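Local coordinates for protein probable glycosidase crf1 (Neosartorya fumigata, PDB 6IBU) that cuts chitin and transfers it to 1,6-beta-glucan or to other chitin chains, cross-linking polysaccharides in the fungal cell wall and septa, at residues Tyr67-Lys72 against Asn223-Glu228; Phe174-Met179 against Ser238-Lys243. One frame throughout, in Å; residues are numbered along the deposited sequence.

Contact 1. Residues Tyr67-Lys72 against Asn223-Glu228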
# COMPACT_ATOMS: atom_id res chain seq x y z
N TYR A 67 -1.69 -8.39 10.04
CA TYR A 67 -0.33 -7.96 9.64
C TYR A 67 0.43 -9.21 9.22
O TYR A 67 0.13 -10.26 9.75
CB TYR A 67 0.42 -7.29 10.78
CG TYR A 67 -0.15 -5.98 11.22
CD1 TYR A 67 -1.37 -5.92 11.88
CD2 TYR A 67 0.55 -4.79 11.04
CE1 TYR A 67 -1.90 -4.71 12.30
CE2 TYR A 67 0.02 -3.58 11.46
CZ TYR A 67 -1.21 -3.54 12.09
OH TYR A 67 -1.72 -2.35 12.51
N PHE A 68 1.35 -9.09 8.28
CA PHE A 68 2.29 -10.16 7.91
C PHE A 68 3.71 -9.62 8.12
O PHE A 68 3.90 -8.40 8.13
CB PHE A 68 1.96 -10.68 6.51
CG PHE A 68 2.32 -9.78 5.36
CD1 PHE A 68 1.53 -8.69 5.05
CD2 PHE A 68 3.37 -10.10 4.53
CE1 PHE A 68 1.85 -7.89 3.97
CE2 PHE A 68 3.70 -9.29 3.46
CZ PHE A 68 2.93 -8.19 3.17
N PHE A 69 4.65 -10.52 8.37
CA PHE A 69 6.04 -10.19 8.77
C PHE A 69 6.98 -10.83 7.77
O PHE A 69 7.34 -12.01 7.96
CB PHE A 69 6.31 -10.68 10.18
CG PHE A 69 7.60 -10.20 10.79
CD1 PHE A 69 8.14 -8.98 10.45
CD2 PHE A 69 8.26 -10.98 11.73
CE1 PHE A 69 9.31 -8.53 11.04
CE2 PHE A 69 9.42 -10.53 12.33
CZ PHE A 69 9.94 -9.31 11.98
N PHE A 70 7.34 -10.07 6.75
CA PHE A 70 8.11 -10.48 5.56
C PHE A 70 7.24 -11.38 4.69
O PHE A 70 6.26 -11.93 5.18
CB PHE A 70 9.44 -11.16 5.93
CG PHE A 70 10.36 -10.21 6.65
CD1 PHE A 70 10.90 -9.14 5.95
CD2 PHE A 70 10.66 -10.35 8.00
CE1 PHE A 70 11.72 -8.21 6.58
CE2 PHE A 70 11.49 -9.43 8.62
CZ PHE A 70 12.03 -8.36 7.91
N GLY A 71 7.60 -11.48 3.42
CA GLY A 71 6.91 -12.33 2.45
C GLY A 71 6.58 -11.54 1.19
O GLY A 71 7.50 -10.98 0.58
N LYS A 72 5.31 -11.48 0.82
CA LYS A 72 4.90 -11.02 -0.52
C LYS A 72 3.51 -10.40 -0.46
O LYS A 72 2.62 -10.97 0.19
CB LYS A 72 4.92 -12.21 -1.47
CG LYS A 72 4.92 -11.85 -2.94
CD LYS A 72 4.61 -13.03 -3.82
CE LYS A 72 5.51 -13.10 -5.04
NZ LYS A 72 5.07 -14.18 -5.95
N ASN A 223 2.90 -14.85 3.88
CA ASN A 223 3.47 -14.44 5.18
C ASN A 223 4.67 -15.35 5.42
O ASN A 223 4.46 -16.57 5.60
CB ASN A 223 2.44 -14.49 6.29
CG ASN A 223 2.96 -13.91 7.58
OD1 ASN A 223 4.13 -13.54 7.67
ND2 ASN A 223 2.09 -13.82 8.58
N ALA A 224 5.88 -14.79 5.41
CA ALA A 224 7.15 -15.51 5.65
C ALA A 224 7.15 -16.07 7.08
O ALA A 224 7.79 -17.11 7.31
CB ALA A 224 8.33 -14.58 5.40
N ASN A 225 6.46 -15.39 8.00
CA ASN A 225 6.49 -15.70 9.46
C ASN A 225 5.07 -15.80 10.00
O ASN A 225 4.64 -15.00 10.82
CB ASN A 225 7.34 -14.67 10.20
CG ASN A 225 8.80 -14.77 9.80
OD1 ASN A 225 9.52 -15.63 10.30
ND2 ASN A 225 9.21 -13.99 8.82
N PRO A 226 4.28 -16.81 9.60
CA PRO A 226 2.91 -16.92 10.08
C PRO A 226 2.86 -16.89 11.62
O PRO A 226 3.68 -17.53 12.24
CB PRO A 226 2.47 -18.30 9.59
CG PRO A 226 3.37 -18.60 8.42
CD PRO A 226 4.69 -17.95 8.77
N ALA A 227 1.92 -16.14 12.19
CA ALA A 227 1.72 -16.03 13.64
C ALA A 227 0.33 -15.50 13.93
O ALA A 227 -0.25 -14.78 13.07
CB ALA A 227 2.77 -15.14 14.22
N GLU A 228 -0.19 -15.83 15.11
CA GLU A 228 -1.49 -15.34 15.60
C GLU A 228 -1.34 -13.85 15.92
O GLU A 228 -2.34 -13.13 15.82
CB GLU A 228 -1.99 -16.19 16.77
CG GLU A 228 -2.61 -17.51 16.33
CD GLU A 228 -2.95 -18.50 17.44
OE1 GLU A 228 -3.41 -18.04 18.52
OE2 GLU A 228 -2.76 -19.73 17.24

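Contact 2. Residues Phe174-Met179 against Ser238-Lys243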
# COMPACT_ATOMS: atom_id res chain seq x y z
N PHE A 174 15.13 0.62 6.63
CA PHE A 174 14.59 -0.53 5.87
C PHE A 174 13.27 -0.95 6.48
O PHE A 174 13.20 -1.16 7.69
CB PHE A 174 15.59 -1.69 5.87
CG PHE A 174 15.25 -2.76 4.88
CD1 PHE A 174 15.47 -2.58 3.53
CD2 PHE A 174 14.66 -3.94 5.31
CE1 PHE A 174 15.13 -3.57 2.63
CE2 PHE A 174 14.35 -4.94 4.40
CZ PHE A 174 14.58 -4.75 3.07
N PRO A 175 12.16 -1.07 5.70
CA PRO A 175 10.89 -1.56 6.25
C PRO A 175 11.07 -2.97 6.80
O PRO A 175 11.50 -3.80 6.07
CB PRO A 175 9.95 -1.55 5.05
CG PRO A 175 10.56 -0.51 4.13
CD PRO A 175 12.05 -0.67 4.30
N GLN A 176 10.84 -3.20 8.09
CA GLN A 176 11.22 -4.49 8.72
C GLN A 176 10.36 -4.76 9.94
O GLN A 176 10.81 -5.51 10.80
CB GLN A 176 12.69 -4.49 9.12
CG GLN A 176 13.06 -3.40 10.12
CD GLN A 176 14.56 -3.36 10.31
OE1 GLN A 176 15.13 -4.17 11.04
NE2 GLN A 176 15.20 -2.40 9.67
N THR A 177 9.17 -4.20 10.00
CA THR A 177 8.21 -4.49 11.09
C THR A 177 6.94 -5.02 10.43
O THR A 177 6.76 -4.84 9.24
CB THR A 177 7.98 -3.25 11.94
OG1 THR A 177 7.59 -2.17 11.08
CG2 THR A 177 9.21 -2.86 12.72
N PRO A 178 6.06 -5.70 11.19
CA PRO A 178 4.90 -6.36 10.59
C PRO A 178 4.04 -5.27 9.95
O PRO A 178 3.81 -4.24 10.55
CB PRO A 178 4.17 -7.02 11.76
CG PRO A 178 5.17 -6.96 12.93
CD PRO A 178 6.06 -5.77 12.65
N MET A 179 3.55 -5.55 8.75
CA MET A 179 2.82 -4.54 7.96
C MET A 179 1.47 -5.08 7.56
O MET A 179 1.33 -6.28 7.38
CB MET A 179 3.62 -4.15 6.72
CG MET A 179 4.78 -3.27 7.07
SD MET A 179 5.56 -2.48 5.66
CE MET A 179 6.23 -3.89 4.80
N SER A 238 13.29 -2.74 15.14
CA SER A 238 14.09 -3.68 14.34
C SER A 238 13.24 -4.92 14.17
O SER A 238 12.41 -5.18 15.03
CB SER A 238 15.45 -3.97 14.95
OG SER A 238 15.43 -5.03 15.91
N TRP A 239 13.45 -5.66 13.10
CA TRP A 239 12.80 -6.97 12.87
C TRP A 239 13.16 -7.92 14.01
O TRP A 239 12.31 -8.78 14.36
CB TRP A 239 13.17 -7.49 11.47
CG TRP A 239 14.56 -7.99 11.25
CD1 TRP A 239 15.56 -7.38 10.54
CD2 TRP A 239 15.07 -9.27 11.64
NE1 TRP A 239 16.65 -8.20 10.47
CE2 TRP A 239 16.39 -9.35 11.15
CE3 TRP A 239 14.54 -10.35 12.37
CZ2 TRP A 239 17.19 -10.47 11.37
CZ3 TRP A 239 15.33 -11.45 12.59
CH2 TRP A 239 16.64 -11.50 12.11
N GLN A 240 14.37 -7.76 14.56
CA GLN A 240 14.89 -8.60 15.67
C GLN A 240 14.06 -8.37 16.93
O GLN A 240 13.96 -9.30 17.71
CB GLN A 240 16.37 -8.32 15.93
CG GLN A 240 17.28 -8.78 14.79
CD GLN A 240 17.61 -7.68 13.81
OE1 GLN A 240 16.80 -6.79 13.56
NE2 GLN A 240 18.80 -7.73 13.24
N SER A 241 13.42 -7.21 17.07
CA SER A 241 12.60 -6.89 18.26
C SER A 241 11.21 -7.54 18.16
O SER A 241 10.50 -7.51 19.17
CB SER A 241 12.50 -5.41 18.47
OG SER A 241 11.63 -4.80 17.53
N ILE A 242 10.82 -8.14 17.03
CA ILE A 242 9.42 -8.62 16.85
C ILE A 242 9.30 -10.03 17.45
O ILE A 242 9.96 -10.93 16.97
CB ILE A 242 8.96 -8.56 15.38
CG1 ILE A 242 9.10 -7.16 14.78
CG2 ILE A 242 7.56 -9.09 15.23
CD1 ILE A 242 8.40 -6.08 15.54
N LYS A 243 8.47 -10.18 18.47
CA LYS A 243 8.18 -11.47 19.15
C LYS A 243 6.90 -12.07 18.57
O LYS A 243 5.93 -11.32 18.35
CB LYS A 243 8.04 -11.28 20.66
CG LYS A 243 9.28 -10.76 21.38
CD LYS A 243 10.58 -11.50 21.03
CE LYS A 243 11.58 -11.54 22.18
NZ LYS A 243 12.96 -11.73 21.70

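Contact 1. Residues Tyr67-Lys72 against Asn223-Glu228
N225 sets its amide ND2 at the edge of the F70 ring, near the ring plane, and its CB beside F69 CD2, at one end of the beta-jelly-roll sandwich of this GH16 domain. One face of the F69 ring carries CD2 of the neighbouring F70, 3.7 Å above its plane and offset toward the rim, while CB of N225 approaches F69 CD2 obliquely at 4.1 Å. The F70 ring and the N225 amide are turned 71° apart. W146 meets the rings of both F68 and F70, the former edge-to-face.

The amide of N223, the last residue of strand 212-223, is a further flat group. With CG anti to the backbone N (chi1 -173°), it lies against CB of F68, whose distance to N223 CG is 3.5 Å. N223 OD1 accepts two backbone N-H groups from opposite faces of its plane: F69 N at 3.1 Å and N225 N. One donor comes from 67-72 and the other from N223's own segment, where it closes an Asx turn, so the oxygen is held from both faces. Its ND2 is bonded to L17 O and Y230 OH, which fixes the rotation of the amide.

Within the turn, A224 N donates to F70 O at 2.9 Å, and CB of A224 packs on CB of F70. G71, at a positive phi, forms an antiparallel, non-hydrogen-bonded pair with N223; having no side chain, it lets the backbones come close, with G71 CA 4.5 Å from A224 CA. The side chain of N225 also bonds to the F69 carbonyl: ND2 reaches F69 O at 2.9 Å (N-H...O 172°), with that oxygen close to the plane of the N225 amide.

Contact 2. Residues Phe174-Met179 against Ser238-Lys243
The 3-10 turn 239-241, which leads into edge strand 242-243 of the small three-stranded sheet, docks here on the loop before strand 179-187 of the sandwich. Q176 makes the polar link: its OE1 accepts W239 N at 3.0 Å, with the donor tilted 17° from the carbonyl plane. The side chain, extended beyond CG, carries the amide across to the turn. At the other end of the amide, NE2 donates to F174 O at 3.1 Å, nearly in the amide plane, so both polar ends are used and the rotation of the group is fixed.

The W239 side chain crosses Q176 at about a right angle; its CD1 approaches Q176 OE1 obliquely at 3.3 Å, and its CB lies 3.2 Å from Q176 O, and also near Q176 CB. Q240 CD lies over one indole face, and K148 adds a cation-pi contact. Q176 N and T177 OG1 bond to D97, which precedes the probable nucleophile E98, placing this loop beside strand 98-105. Farther along, P178 CD and I242 CD1 meet at 3.7 Å, near Y230 and Y232. The chemistry is therefore divided: the one hydrogen bond across the two segments (N-H...O 165°) gives the link its direction, while P178 and I242 meet through apolar atoms.

From the N terminus, the chain first passes through 67-72 into strand 71-78 and later reaches 174-179, the approach to strand 179-187. It then returns through 223-228, closing contact 1 across 150 intervening residues, and ends with 238-243, closing contact 2 across 58. The segments alternate, so the two closures cross rather than nest. Their centres lie 11 Å apart, and they touch directly: F68 O is 2.9 Å from M179 N, a probable hydrogen bond, and F69 CZ is 3.4 Å from W239 O. Together they tie the two large sheets to the C-terminal segment and its small sheet, on one side of the chain's centre.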